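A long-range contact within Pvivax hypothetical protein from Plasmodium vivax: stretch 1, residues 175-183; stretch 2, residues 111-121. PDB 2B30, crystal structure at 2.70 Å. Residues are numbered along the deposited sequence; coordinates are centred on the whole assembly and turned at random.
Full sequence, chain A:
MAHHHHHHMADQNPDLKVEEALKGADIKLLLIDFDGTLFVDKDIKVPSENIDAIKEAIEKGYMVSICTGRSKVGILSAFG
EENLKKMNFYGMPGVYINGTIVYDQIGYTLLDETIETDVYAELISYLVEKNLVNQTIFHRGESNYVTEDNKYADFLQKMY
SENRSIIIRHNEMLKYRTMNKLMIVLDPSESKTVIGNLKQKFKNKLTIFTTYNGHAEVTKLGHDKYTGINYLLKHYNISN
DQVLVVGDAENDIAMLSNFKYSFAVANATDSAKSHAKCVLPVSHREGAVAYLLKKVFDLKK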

# COMPACT_ATOMS: atom_id res chain seq x y z
N LYS A 175 29.62 -10.43 -9.19
CA LYS A 175 29.17 -11.71 -9.76
C LYS A 175 27.70 -11.99 -9.43
O LYS A 175 27.01 -12.69 -10.18
CB LYS A 175 30.05 -12.89 -9.29
CG LYS A 175 31.44 -12.98 -9.94
N TYR A 176 27.20 -11.47 -8.31
CA TYR A 176 25.82 -11.74 -7.89
C TYR A 176 24.76 -11.05 -8.76
O TYR A 176 24.87 -9.86 -9.08
CB TYR A 176 25.62 -11.38 -6.42
CG TYR A 176 26.47 -12.21 -5.46
CD1 TYR A 176 26.50 -13.60 -5.54
CD2 TYR A 176 27.24 -11.60 -4.48
CE1 TYR A 176 27.27 -14.35 -4.67
CE2 TYR A 176 28.02 -12.35 -3.61
CZ TYR A 176 28.03 -13.73 -3.71
OH TYR A 176 28.79 -14.48 -2.85
N ARG A 177 23.73 -11.82 -9.13
CA ARG A 177 22.69 -11.39 -10.06
C ARG A 177 21.56 -10.60 -9.40
O ARG A 177 20.83 -9.90 -10.11
CB ARG A 177 22.10 -12.59 -10.82
CG ARG A 177 22.96 -13.07 -11.98
N THR A 178 21.41 -10.73 -8.08
CA THR A 178 20.34 -10.03 -7.32
C THR A 178 20.55 -9.97 -5.79
O THR A 178 21.40 -10.67 -5.24
CB THR A 178 18.93 -10.62 -7.64
OG1 THR A 178 17.92 -9.70 -7.20
CG2 THR A 178 18.72 -11.95 -6.95
N MET A 179 19.78 -9.11 -5.11
CA MET A 179 19.76 -9.01 -3.64
C MET A 179 18.35 -8.69 -3.18
O MET A 179 17.55 -8.17 -3.96
CB MET A 179 20.67 -7.86 -3.17
CG MET A 179 22.14 -8.08 -3.37
SD MET A 179 22.82 -9.32 -2.27
CE MET A 179 24.32 -9.70 -3.17
N ASN A 180 18.05 -8.98 -1.92
CA ASN A 180 16.80 -8.55 -1.31
C ASN A 180 16.85 -7.06 -0.96
O ASN A 180 15.84 -6.36 -1.03
CB ASN A 180 16.49 -9.34 -0.04
CG ASN A 180 16.23 -10.81 -0.32
OD1 ASN A 180 17.13 -11.63 -0.18
ND2 ASN A 180 15.00 -11.14 -0.68
N LYS A 181 18.03 -6.60 -0.55
CA LYS A 181 18.21 -5.22 -0.14
C LYS A 181 19.64 -4.72 -0.26
O LYS A 181 20.59 -5.45 0.06
CB LYS A 181 17.74 -5.05 1.31
CG LYS A 181 17.94 -3.66 1.89
CD LYS A 181 17.25 -3.53 3.22
CE LYS A 181 18.05 -4.14 4.36
NZ LYS A 181 18.65 -3.10 5.20
N LEU A 182 19.79 -3.47 -0.71
CA LEU A 182 21.06 -2.75 -0.58
C LEU A 182 20.85 -1.60 0.40
O LEU A 182 19.99 -0.74 0.17
CB LEU A 182 21.54 -2.19 -1.92
CG LEU A 182 21.63 -3.11 -3.14
CD1 LEU A 182 22.41 -2.41 -4.24
CD2 LEU A 182 22.30 -4.42 -2.82
N MET A 183 21.60 -1.60 1.50
CA MET A 183 21.60 -0.47 2.42
C MET A 183 22.83 0.36 2.16
O MET A 183 23.93 -0.00 2.58
CB MET A 183 21.59 -0.92 3.88
CG MET A 183 21.36 0.23 4.85
SD MET A 183 22.27 -0.01 6.37
CE MET A 183 21.79 1.47 7.28
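Stretch 2 111-121: LDETIETDVYA

Stretch 2 runs past stretch 1 in the opposite sense: Asn 180 lies nearest Thr 114, with CA to CA 4.4 Å, while Thr 178, two residues earlier, lies nearest Thr 117, where the CA atoms are 5.8 Å apart. It enters as a strand at Leu 111 and Asp 112, stays extended through Glu 113, Thr 114 and Ile 115 (psi between 125° and 154°), and turns helical from Thr 117, with Glu 116 at the N-cap position. At the start of the helix, Tyr 120 N donates a hydrogen bond to Glu 116 O at 2.7 Å, and Ala 121 N one to Thr 117 O at 3.1 Å. The partner is mostly irregular: Thr 178 and Met 179 are extended, Asn 180 bends at phi/psi -76/-35, and the strand begins at Lys 181. The two stretches together bury 560 Å².

Most of the polar contacts lie where both stretches are outside regular structure; Asp 112, at the end of its strand segment, is the exception. One backbone pair fixes the register: Ile 115 N donates to Met 179 O at 3.0 Å, nearly straight at 172°. The carbonyl of the same isoleucine is used as well, since Thr 178 OG1, with chi1 in t, donates to Ile 115 O at 2.6 Å. A side-chain hydroxyl thus serves as a second clamp on one residue of the extended segment, although the CA-to-CB bond of Thr 178 points away overall.

Asn 180 provides the other polar anchor. Its CB also points away overall, yet with chi1 in m the amide comes nearer, and ND2 donates twice: to Asp 112 OD1 at 2.7 Å, with a good angle of 165°, and to Glu 113 O at 2.9 Å, more bent at 135°. One amide nitrogen therefore ties down both a carboxylate and a main-chain carbonyl. A water adds a further link, donating to Glu 113 O at 2.8 Å and to Asn 180 O at 2.7 Å, so that the two carbonyls, both acceptors, are joined through a shared donor.

The apolar part centres on Tyr 120, which has the largest covered area of any residue in the contact. Its CB points toward stretch 1, and chi1 in t carries the ring along the backbone from Tyr 176 to Met 179. Thr 178 CA sits 3.8 Å from the ring centroid and only 10° off the normal, a CH-pi contact over one face, where Met 179 N also lies. Near the ring plane are Tyr 176 O, 3.2 Å from Tyr 120 CE2, and Leu 182 CD2, 4.1 Å from Tyr 120 CE1. Met 179 CG adds apolar packing at 3.7 Å from Tyr 120 CE1.

The rule to read here is a division along the chain: hydrogen bonds hold the extended segment before the helix, and one aromatic ring from the first helical turn packs against the neighbouring backbone. Thr 178 takes part in both, bonding through its hydroxyl and meeting the ring through its alpha carbon.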

# COMPACT_ATOMS: atom_id res chain seq x y z
N LEU A 111 7.40 -15.49 1.77
CA LEU A 111 7.80 -14.53 0.77
C LEU A 111 9.28 -14.25 0.89
O LEU A 111 9.79 -13.96 1.97
CB LEU A 111 7.04 -13.22 0.98
CG LEU A 111 7.09 -12.24 -0.20
CD1 LEU A 111 6.31 -12.75 -1.42
CD2 LEU A 111 6.56 -10.88 0.26
N ASP A 112 9.96 -14.38 -0.25
CA ASP A 112 11.35 -13.98 -0.40
C ASP A 112 11.45 -13.25 -1.73
O ASP A 112 11.74 -13.85 -2.76
CB ASP A 112 12.27 -15.22 -0.40
CG ASP A 112 13.77 -14.86 -0.43
OD1 ASP A 112 14.14 -13.72 -0.79
OD2 ASP A 112 14.59 -15.74 -0.08
N GLU A 113 11.20 -11.94 -1.73
CA GLU A 113 11.27 -11.17 -2.97
C GLU A 113 12.62 -10.50 -3.17
O GLU A 113 13.09 -9.76 -2.31
CB GLU A 113 10.15 -10.13 -3.03
CG GLU A 113 8.76 -10.75 -3.22
CD GLU A 113 8.65 -11.58 -4.49
OE1 GLU A 113 8.62 -10.99 -5.59
OE2 GLU A 113 8.59 -12.83 -4.38
N THR A 114 13.25 -10.77 -4.32
CA THR A 114 14.51 -10.13 -4.68
C THR A 114 14.31 -9.15 -5.83
O THR A 114 13.41 -9.31 -6.65
CB THR A 114 15.55 -11.15 -5.13
OG1 THR A 114 15.03 -11.88 -6.25
CG2 THR A 114 15.89 -12.09 -3.99
N ILE A 115 15.20 -8.16 -5.89
CA ILE A 115 15.14 -7.15 -6.93
C ILE A 115 15.19 -7.85 -8.29
O ILE A 115 15.85 -8.85 -8.44
CB ILE A 115 16.28 -6.13 -6.79
CG1 ILE A 115 16.14 -5.34 -5.48
CG2 ILE A 115 16.27 -5.16 -7.97
CD1 ILE A 115 17.43 -4.79 -4.96
N GLU A 116 14.45 -7.32 -9.25
CA GLU A 116 14.46 -7.84 -10.60
C GLU A 116 15.87 -7.72 -11.17
O GLU A 116 16.54 -6.71 -10.97
CB GLU A 116 13.48 -7.05 -11.49
CG GLU A 116 12.00 -7.26 -11.17
CD GLU A 116 11.43 -6.29 -10.12
OE1 GLU A 116 12.20 -5.59 -9.42
OE2 GLU A 116 10.18 -6.24 -10.00
N THR A 117 16.31 -8.75 -11.88
CA THR A 117 17.72 -8.84 -12.31
C THR A 117 18.13 -7.76 -13.34
O THR A 117 19.28 -7.36 -13.39
CB THR A 117 18.04 -10.23 -12.90
OG1 THR A 117 17.43 -10.34 -14.19
CG2 THR A 117 17.53 -11.36 -12.00
N ASP A 118 17.20 -7.30 -14.17
CA ASP A 118 17.50 -6.21 -15.10
C ASP A 118 17.66 -4.89 -14.34
O ASP A 118 18.58 -4.13 -14.59
CB ASP A 118 16.44 -6.11 -16.23
CG ASP A 118 15.02 -5.85 -15.71
OD1 ASP A 118 14.41 -6.77 -15.12
OD2 ASP A 118 14.50 -4.73 -15.91
N VAL A 119 16.78 -4.65 -13.36
CA VAL A 119 16.88 -3.46 -12.51
C VAL A 119 18.12 -3.54 -11.61
O VAL A 119 18.78 -2.53 -11.40
CB VAL A 119 15.62 -3.24 -11.62
CG1 VAL A 119 15.76 -1.96 -10.79
CG2 VAL A 119 14.36 -3.19 -12.46
N TYR A 120 18.41 -4.72 -11.08
CA TYR A 120 19.58 -4.89 -10.20
C TYR A 120 20.87 -4.60 -10.96
O TYR A 120 21.74 -3.91 -10.44
CB TYR A 120 19.63 -6.29 -9.59
CG TYR A 120 20.81 -6.48 -8.66
CD1 TYR A 120 20.77 -6.01 -7.35
CD2 TYR A 120 21.97 -7.12 -9.10
CE1 TYR A 120 21.87 -6.19 -6.49
CE2 TYR A 120 23.07 -7.30 -8.25
CZ TYR A 120 23.00 -6.83 -6.95
OH TYR A 120 24.08 -7.02 -6.11
N ALA A 121 20.99 -5.13 -12.17
CA ALA A 121 22.13 -4.85 -13.04
C ALA A 121 22.29 -3.34 -13.23
O ALA A 121 23.40 -2.80 -13.14
CB ALA A 121 21.98 -5.53 -14.38
O HOH W 1 13.84 -7.10 -2.66